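Local coordinates for exopolysaccharide biosynthesis protein (Pantoea stewartii subsp. stewartii DC283, PDB 6TGF) that modifies the glycan of the bacterial biofilm, probably as a hydrolase, and is built on a tailspike-like parallel beta-helix fold, at residues His601-Glu609 / His674-Leu682; Ser611-Tyr619 / Phe630-Pro638. All coordinates share one frame; numbering follows the deposited sequence.

Contact 1. Residues His601-Glu609 / His674-Leu682; sequences HAEASWSAE and HAAPQRFSL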
loop_
_atom_site.group_PDB
_atom_site.type_symbol
_atom_site.label_atom_id
_atom_site.label_comp_id
_atom_site.label_asym_id
_atom_site.label_seq_id
_atom_site.Cartn_x
_atom_site.Cartn_y
_atom_site.Cartn_z
ATOM N N HIS B 601 -24.609 40.649 -20.252
ATOM C CA HIS B 601 -24.913 39.404 -21.008
ATOM C C HIS B 601 -23.690 39.000 -21.843
ATOM O O HIS B 601 -22.581 39.481 -21.542
ATOM C CB HIS B 601 -26.163 39.605 -21.879
ATOM C CG HIS B 601 -27.345 40.122 -21.131
ATOM N ND1 HIS B 601 -28.224 39.287 -20.470
ATOM C CD2 HIS B 601 -27.795 41.379 -20.936
ATOM C CE1 HIS B 601 -29.166 40.009 -19.900
ATOM N NE2 HIS B 601 -28.926 41.296 -20.170
ATOM N N ALA B 602 -23.896 38.138 -22.843
ATOM C CA ALA B 602 -22.892 37.720 -23.849
ATOM C C ALA B 602 -23.484 37.901 -25.249
ATOM O O ALA B 602 -24.724 37.940 -25.368
ATOM C CB ALA B 602 -22.486 36.286 -23.605
ATOM N N GLU B 603 -22.620 38.025 -26.259
ATOM C CA GLU B 603 -22.991 38.027 -27.699
ATOM C C GLU B 603 -22.147 36.965 -28.409
ATOM O O GLU B 603 -21.110 36.572 -27.845
ATOM C CB GLU B 603 -22.804 39.423 -28.295
ATOM C CG GLU B 603 -23.871 40.406 -27.844
ATOM C CD GLU B 603 -23.547 41.877 -28.040
ATOM O OE1 GLU B 603 -22.460 42.185 -28.565
ATOM O OE2 GLU B 603 -24.389 42.716 -27.661
ATOM N N ALA B 604 -22.592 36.509 -29.582
ATOM C CA ALA B 604 -21.970 35.400 -30.342
ATOM C C ALA B 604 -21.731 35.815 -31.798
ATOM O O ALA B 604 -22.183 36.904 -32.196
ATOM C CB ALA B 604 -22.836 34.168 -30.252
ATOM N N SER B 605 -21.027 34.959 -32.543
ATOM C CA SER B 605 -20.678 35.103 -33.980
ATOM C C SER B 605 -19.952 33.828 -34.419
ATOM O O SER B 605 -19.122 33.335 -33.627
ATOM C CB SER B 605 -19.837 36.333 -34.219
ATOM O OG SER B 605 -19.282 36.327 -35.526
ATOM N N TRP B 606 -20.262 33.298 -35.607
ATOM C CA TRP B 606 -19.760 31.969 -36.050
ATOM C C TRP B 606 -19.344 31.987 -37.526
ATOM O O TRP B 606 -20.035 32.629 -38.339
ATOM C CB TRP B 606 -20.800 30.879 -35.755
ATOM C CG TRP B 606 -22.004 30.887 -36.647
ATOM C CD1 TRP B 606 -23.093 31.704 -36.557
ATOM C CD2 TRP B 606 -22.255 30.007 -37.756
ATOM N NE1 TRP B 606 -23.999 31.399 -37.537
ATOM C CE2 TRP B 606 -23.513 30.361 -38.288
ATOM C CE3 TRP B 606 -21.541 28.960 -38.354
ATOM C CZ2 TRP B 606 -24.065 29.707 -39.388
ATOM C CZ3 TRP B 606 -22.087 28.314 -39.441
ATOM C CH2 TRP B 606 -23.333 28.684 -39.950
ATOM N N SER B 607 -18.240 31.295 -37.828
ATOM C CA SER B 607 -17.688 31.043 -39.184
ATOM C C SER B 607 -17.743 29.539 -39.473
ATOM O O SER B 607 -18.124 28.781 -38.561
ATOM C CB SER B 607 -16.282 31.573 -39.290
ATOM O OG SER B 607 -15.492 31.135 -38.195
ATOM N N ALA B 608 -17.373 29.124 -40.690
ATOM C CA ALA B 608 -17.402 27.713 -41.142
ATOM C C ALA B 608 -16.210 27.409 -42.057
ATOM O O ALA B 608 -15.523 28.355 -42.491
ATOM C CB ALA B 608 -18.709 27.429 -41.837
ATOM N N GLU B 609 -15.980 26.118 -42.318
ATOM C CA GLU B 609 -14.979 25.604 -43.290
ATOM C C GLU B 609 -15.598 24.448 -44.081
ATOM O O GLU B 609 -16.495 23.772 -43.536
ATOM C CB GLU B 609 -13.711 25.131 -42.578
ATOM C CG GLU B 609 -12.782 26.254 -42.158
ATOM C CD GLU B 609 -11.471 25.787 -41.545
ATOM O OE1 GLU B 609 -11.126 24.603 -41.717
ATOM O OE2 GLU B 609 -10.801 26.609 -40.891
ATOM N N HIS B 674 -31.595 34.908 -29.536
ATOM C CA HIS B 674 -30.808 35.850 -30.378
ATOM C C HIS B 674 -30.000 35.054 -31.410
ATOM O O HIS B 674 -29.237 34.162 -30.996
ATOM C CB HIS B 674 -29.900 36.732 -29.509
ATOM C CG HIS B 674 -30.561 37.285 -28.289
ATOM N ND1 HIS B 674 -31.781 37.932 -28.337
ATOM C CD2 HIS B 674 -30.173 37.302 -26.996
ATOM C CE1 HIS B 674 -32.120 38.318 -27.123
ATOM N NE2 HIS B 674 -31.149 37.943 -26.281
ATOM N N ALA B 675 -30.161 35.370 -32.699
ATOM C CA ALA B 675 -29.430 34.737 -33.823
ATOM C C ALA B 675 -27.983 35.246 -33.842
ATOM O O ALA B 675 -27.786 36.475 -33.781
ATOM C CB ALA B 675 -30.130 35.021 -35.128
ATOM N N ALA B 676 -27.015 34.328 -33.922
ATOM C CA ALA B 676 -25.566 34.627 -34.004
ATOM C C ALA B 676 -25.220 35.044 -35.432
ATOM O O ALA B 676 -25.474 34.291 -36.371
ATOM C CB ALA B 676 -24.765 33.426 -33.568
ATOM N N PRO B 677 -24.647 36.253 -35.647
ATOM C CA PRO B 677 -24.263 36.701 -36.987
ATOM C C PRO B 677 -23.214 35.790 -37.640
ATOM O O PRO B 677 -22.256 35.433 -36.978
ATOM C CB PRO B 677 -23.663 38.101 -36.772
ATOM C CG PRO B 677 -24.173 38.539 -35.414
ATOM C CD PRO B 677 -24.349 37.262 -34.620
ATOM N N GLN B 678 -23.420 35.450 -38.916
ATOM C CA GLN B 678 -22.488 34.629 -39.737
ATOM C C GLN B 678 -21.356 35.531 -40.237
ATOM O O GLN B 678 -21.616 36.361 -41.127
ATOM C CB GLN B 678 -23.226 33.985 -40.912
ATOM C CG GLN B 678 -24.393 33.107 -40.490
ATOM C CD GLN B 678 -25.200 32.604 -41.659
ATOM O OE1 GLN B 678 -26.430 32.608 -41.631
ATOM N NE2 GLN B 678 -24.514 32.165 -42.701
ATOM N N ARG B 679 -20.154 35.385 -39.669
ATOM C CA ARG B 679 -18.965 36.215 -40.002
ATOM C C ARG B 679 -17.688 35.380 -39.871
ATOM O O ARG B 679 -17.667 34.464 -39.028
ATOM C CB ARG B 679 -18.843 37.413 -39.054
ATOM C CG ARG B 679 -20.067 38.314 -38.987
ATOM C CD ARG B 679 -19.982 39.242 -37.792
ATOM N NE ARG B 679 -21.141 40.114 -37.675
ATOM C CZ ARG B 679 -21.354 40.957 -36.669
ATOM N NH1 ARG B 679 -20.481 41.051 -35.678
ATOM N NH2 ARG B 679 -22.441 41.710 -36.657
ATOM N N PHE B 680 -16.669 35.707 -40.671
ATOM C CA PHE B 680 -15.249 35.342 -40.427
ATOM C C PHE B 680 -14.381 36.576 -40.697
ATOM O O PHE B 680 -14.906 37.599 -41.178
ATOM C CB PHE B 680 -14.850 34.098 -41.230
ATOM C CG PHE B 680 -14.405 34.328 -42.652
ATOM C CD1 PHE B 680 -13.074 34.585 -42.950
ATOM C CD2 PHE B 680 -15.310 34.238 -43.697
ATOM C CE1 PHE B 680 -12.666 34.775 -44.263
ATOM C CE2 PHE B 680 -14.900 34.428 -45.008
ATOM C CZ PHE B 680 -13.579 34.696 -45.289
ATOM N N SER B 681 -13.093 36.487 -40.363
ATOM C CA SER B 681 -12.135 37.620 -40.384
ATOM C C SER B 681 -10.705 37.094 -40.220
ATOM O O SER B 681 -10.285 36.882 -39.068
ATOM C CB SER B 681 -12.490 38.624 -39.315
ATOM O OG SER B 681 -11.420 39.529 -39.084
ATOM N N LEU B 682 -10.009 36.873 -41.339
ATOM C CA LEU B 682 -8.582 36.457 -41.389
ATOM C C LEU B 682 -7.750 37.635 -41.912
ATOM O O LEU B 682 -7.930 38.002 -43.090
ATOM C CB LEU B 682 -8.460 35.224 -42.293
ATOM C CG LEU B 682 -7.052 34.650 -42.459
ATOM C CD1 LEU B 682 -6.473 34.206 -41.123
ATOM C CD2 LEU B 682 -7.057 33.491 -43.442
HETATM O O HOH W 1 -17.405 34.685 -36.320
#
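Trp606 and Gln678 run side by side and point the same way, the indole and the amide plane turned 33° from each other. The glutamine spine does the touching: its CB stands 4.1 Å above one face of the indole ring, displaced toward the rim, and its CG comes within 3.4 Å of Trp606 NE1. Trp606 reaches this place because its CG sits between the backbone N and the carbonyl carbon (chi1 73°). On the pyrrole side the ring meets Ala676, whose O lies at the indole edge in plane and whose CB is 3.8 Å from Trp606 CD1; the same methyl also packs on Ala604 CB.

The two backbones meet at a single bridge, Trp606 with Gln678. Trp606 N donates to Pro677 O over 3.2 Å, and Arg679 N donates to Trp606 O. Strand 602-610 is the outermost strand, within this chain, of one antiparallel sheet, which Ala608 and Glu609 carry on into the third subunit, and 674-682 passes along it in the C-terminal part of the chain, beyond the parallel beta-helix; the directions of the touching parts differ by 42°, consistent with one isolated bridge and not a ladder.

Ser605 OG lies anti to the backbone N, which sets it 3.7 Å from Arg679 CB. A water lies 2.6 Å from Ser605 OG and donates to Arg679 O, linking the segments a second way. The arginine chain is extended from CG to NE, and its NH2 is hydrogen-bonded to Thr573 O of the second subunit and forms a salt bridge with Glu693.

Contact 2. Residues Ser611-Tyr619 / Phe630-Pro638; sequences SSPVLDVRY and FIRLAGWTP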
loop_
_atom_site.group_PDB
_atom_site.type_symbol
_atom_site.label_atom_id
_atom_site.label_comp_id
_atom_site.label_asym_id
_atom_site.label_seq_id
_atom_site.Cartn_x
_atom_site.Cartn_y
_atom_site.Cartn_z
ATOM N N SER B 611 -17.480 21.667 -46.081
ATOM C CA SER B 611 -18.911 21.268 -46.036
ATOM C C SER B 611 -19.425 21.395 -44.596
ATOM O O SER B 611 -19.438 20.381 -43.876
ATOM C CB SER B 611 -19.095 19.876 -46.590
ATOM O OG SER B 611 -20.466 19.510 -46.606
ATOM N N SER B 612 -19.828 22.608 -44.202
ATOM C CA SER B 612 -20.190 22.994 -42.810
ATOM C C SER B 612 -21.184 21.998 -42.216
ATOM O O SER B 612 -22.144 21.613 -42.877
ATOM C CB SER B 612 -20.746 24.393 -42.765
ATOM O OG SER B 612 -21.040 24.777 -41.431
ATOM N N PRO B 613 -20.984 21.551 -40.953
ATOM C CA PRO B 613 -21.985 20.744 -40.253
ATOM C C PRO B 613 -23.128 21.581 -39.655
ATOM O O PRO B 613 -24.106 20.991 -39.235
ATOM C CB PRO B 613 -21.160 20.070 -39.147
ATOM C CG PRO B 613 -20.077 21.080 -38.825
ATOM C CD PRO B 613 -19.779 21.775 -40.138
ATOM N N VAL B 614 -22.983 22.913 -39.640
ATOM C CA VAL B 614 -23.938 23.874 -39.008
ATOM C C VAL B 614 -24.465 24.838 -40.080
ATOM O O VAL B 614 -23.654 25.316 -40.896
ATOM C CB VAL B 614 -23.263 24.632 -37.846
ATOM C CG1 VAL B 614 -24.156 25.718 -37.263
ATOM C CG2 VAL B 614 -22.803 23.678 -36.753
ATOM N N LEU B 615 -25.776 25.110 -40.060
ATOM C CA LEU B 615 -26.474 26.058 -40.975
ATOM C C LEU B 615 -26.769 27.375 -40.245
ATOM O O LEU B 615 -26.591 28.440 -40.867
ATOM C CB LEU B 615 -27.776 25.422 -41.469
ATOM C CG LEU B 615 -27.634 24.135 -42.282
ATOM C CD1 LEU B 615 -28.996 23.659 -42.761
ATOM C CD2 LEU B 615 -26.696 24.320 -43.465
ATOM N N ASP B 616 -27.223 27.297 -38.989
ATOM C CA ASP B 616 -27.645 28.459 -38.160
ATOM C C ASP B 616 -27.114 28.289 -36.732
ATOM O O ASP B 616 -26.875 27.137 -36.317
ATOM C CB ASP B 616 -29.170 28.608 -38.147
ATOM C CG ASP B 616 -29.727 29.403 -39.314
ATOM O OD1 ASP B 616 -29.446 30.617 -39.383
ATOM O OD2 ASP B 616 -30.437 28.802 -40.144
ATOM N N VAL B 617 -26.944 29.408 -36.021
ATOM C CA VAL B 617 -26.571 29.458 -34.576
ATOM C C VAL B 617 -27.443 30.519 -33.894
ATOM O O VAL B 617 -27.476 31.663 -34.392
ATOM C CB VAL B 617 -25.072 29.762 -34.386
ATOM C CG1 VAL B 617 -24.703 29.929 -32.919
ATOM C CG2 VAL B 617 -24.193 28.706 -35.034
ATOM N N ARG B 618 -28.122 30.139 -32.810
ATOM C CA ARG B 618 -28.869 31.058 -31.912
ATOM C C ARG B 618 -28.388 30.823 -30.477
ATOM O O ARG B 618 -27.891 29.713 -30.198
ATOM C CB ARG B 618 -30.379 30.838 -32.043
ATOM C CG ARG B 618 -30.901 30.964 -33.468
ATOM C CD ARG B 618 -32.414 30.915 -33.537
ATOM N NE ARG B 618 -33.012 32.174 -33.107
ATOM C CZ ARG B 618 -33.316 33.197 -33.905
ATOM N NH1 ARG B 618 -33.093 33.131 -35.208
ATOM N NH2 ARG B 618 -33.851 34.291 -33.390
ATOM N N TYR B 619 -28.516 31.833 -29.612
ATOM C CA TYR B 619 -28.092 31.778 -28.190
ATOM C C TYR B 619 -29.126 32.488 -27.308
ATOM O O TYR B 619 -29.966 33.245 -27.833
ATOM C CB TYR B 619 -26.692 32.376 -28.021
ATOM C CG TYR B 619 -26.608 33.867 -28.226
ATOM C CD1 TYR B 619 -26.430 34.406 -29.489
ATOM C CD2 TYR B 619 -26.701 34.742 -27.156
ATOM C CE1 TYR B 619 -26.352 35.776 -29.685
ATOM C CE2 TYR B 619 -26.626 36.113 -27.335
ATOM C CZ TYR B 619 -26.449 36.634 -28.605
ATOM O OH TYR B 619 -26.374 37.984 -28.788
ATOM N N PHE B 630 -27.357 27.222 -29.058
ATOM C CA PHE B 630 -28.090 26.284 -29.948
ATOM C C PHE B 630 -27.439 26.304 -31.335
ATOM O O PHE B 630 -26.980 27.381 -31.764
ATOM C CB PHE B 630 -29.570 26.664 -30.040
ATOM C CG PHE B 630 -30.344 26.545 -28.752
ATOM C CD1 PHE B 630 -30.209 27.496 -27.753
ATOM C CD2 PHE B 630 -31.224 25.493 -28.545
ATOM C CE1 PHE B 630 -30.925 27.391 -26.569
ATOM C CE2 PHE B 630 -31.943 25.391 -27.363
ATOM C CZ PHE B 630 -31.790 26.339 -26.377
ATOM N N ILE B 631 -27.393 25.149 -32.005
ATOM C CA ILE B 631 -26.894 25.011 -33.406
ATOM C C ILE B 631 -27.934 24.236 -34.226
ATOM O O ILE B 631 -28.464 23.228 -33.718
ATOM C CB ILE B 631 -25.499 24.351 -33.457
ATOM C CG1 ILE B 631 -25.484 22.930 -32.886
ATOM C CG2 ILE B 631 -24.468 25.233 -32.767
ATOM C CD1 ILE B 631 -24.355 22.075 -33.415
ATOM N N ARG B 632 -28.228 24.719 -35.436
ATOM C CA ARG B 632 -29.064 24.009 -36.438
ATOM C C ARG B 632 -28.151 23.049 -37.206
ATOM O O ARG B 632 -27.543 23.474 -38.209
ATOM C CB ARG B 632 -29.772 25.003 -37.364
ATOM C CG ARG B 632 -30.836 24.370 -38.250
ATOM C CD ARG B 632 -31.844 25.376 -38.775
ATOM N NE ARG B 632 -33.139 24.748 -39.007
ATOM C CZ ARG B 632 -33.648 24.427 -40.196
ATOM N NH1 ARG B 632 -32.984 24.682 -41.312
ATOM N NH2 ARG B 632 -34.836 23.852 -40.266
ATOM N N LEU B 633 -28.038 21.813 -36.715
ATOM C CA LEU B 633 -27.155 20.762 -37.284
ATOM C C LEU B 633 -27.653 20.418 -38.693
ATOM O O LEU B 633 -28.856 20.125 -38.836
ATOM C CB LEU B 633 -27.166 19.546 -36.351
ATOM C CG LEU B 633 -26.001 18.570 -36.502
ATOM C CD1 LEU B 633 -24.659 19.258 -36.278
ATOM C CD2 LEU B 633 -26.151 17.395 -35.551
ATOM N N ALA B 634 -26.760 20.483 -39.688
ATOM C CA ALA B 634 -27.056 20.327 -41.133
ATOM C C ALA B 634 -27.682 18.957 -41.408
ATOM O O ALA B 634 -27.586 18.068 -40.544
ATOM C CB ALA B 634 -25.793 20.510 -41.937
ATOM N N GLY B 635 -28.306 18.802 -42.578
ATOM C CA GLY B 635 -28.802 17.506 -43.078
ATOM C C GLY B 635 -27.647 16.606 -43.477
ATOM O O GLY B 635 -26.693 17.116 -44.100
ATOM N N TRP B 636 -27.718 15.321 -43.115
ATOM C CA TRP B 636 -26.717 14.271 -43.452
ATOM C C TRP B 636 -25.332 14.644 -42.908
ATOM O O TRP B 636 -24.344 14.443 -43.643
ATOM C CB TRP B 636 -26.667 14.029 -44.967
ATOM C CG TRP B 636 -27.948 13.526 -45.557
ATOM C CD1 TRP B 636 -28.676 14.107 -46.554
ATOM C CD2 TRP B 636 -28.653 12.327 -45.191
ATOM N NE1 TRP B 636 -29.784 13.354 -46.834
ATOM C CE2 TRP B 636 -29.799 12.257 -46.013
ATOM C CE3 TRP B 636 -28.433 11.310 -44.253
ATOM C CZ2 TRP B 636 -30.716 11.211 -45.922
ATOM C CZ3 TRP B 636 -29.341 10.276 -44.165
ATOM C CH2 TRP B 636 -30.465 10.230 -44.989
ATOM N N THR B 637 -25.259 15.166 -41.680
ATOM C CA THR B 637 -23.991 15.298 -40.911
ATOM C C THR B 637 -23.919 14.107 -39.957
ATOM O O THR B 637 -24.603 14.071 -38.936
ATOM C CB THR B 637 -23.841 16.678 -40.254
ATOM O OG1 THR B 637 -22.609 16.690 -39.533
ATOM C CG2 THR B 637 -24.962 17.042 -39.311
ATOM N N PRO B 638 -23.099 13.083 -40.288
ATOM C CA PRO B 638 -23.163 11.784 -39.615
ATOM C C PRO B 638 -22.514 11.748 -38.223
ATOM O O PRO B 638 -22.907 10.919 -37.424
ATOM C CB PRO B 638 -22.402 10.873 -40.590
ATOM C CG PRO B 638 -21.373 11.786 -41.222
ATOM C CD PRO B 638 -22.055 13.133 -41.324
#
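Ala634 N donates to Pro613 O over 2.7 Å, nearly straight at the hydrogen (172°). Leu633 CD1 lies 3.5 Å from Pro613 O. Ser612 OG donates within its own segment, in plane, to a lone pair of Val614 O. At the corner around Leu615, Leu615 N donates to Arg632 O.

Beyond the corner, strands 616-619 and 630-633 run antiparallel at 160°. Arg618 and Phe630 are a hydrogen-bonded pair, with Phe630 N to Arg618 O at 2.8 Å. Val614, Val617, Ile631 and Leu633 share one face: Ile631 CD1 meets Val614 CG2 at 4.0 Å, the two side chains crossing at about a right angle, while Ile631 CG2 meets Val617 CG2. On the other face Asp616 and Arg632 lie alongside each other, CB to CB at 3.7 Å, their charged ends apart.

This is the beta hairpin of strands 614-620 and 626-633. Strand 543-551 flanks it beyond 626-633, while Ala591 and Ile593 of strand 589-597 and Trp606 of strand 602-610 cover its valine-bearing face.

From the N terminus, strand 602-610 of contact 1 comes first and is followed directly by strand 614-620 of contact 2. The chain then turns back, and contact 2 closes a short hairpin, ten residues separating its segments, half of them still strand. Only after strands 637-646 and 659-664 does 674-682 return to close the longer loop of contact 1, so contact 2 lies wholly within that loop. The two touch, with centres 13 Å apart: strand 674-675 is the edge neighbour of 614-620 in their sheet, Ala676 N lying 2.7 Å from Val617 O, a probable hydrogen bond. Together they tie the hairpin's sheet to the sheet whose outermost strand in this chain is 602-610, and both also touch the third subunit.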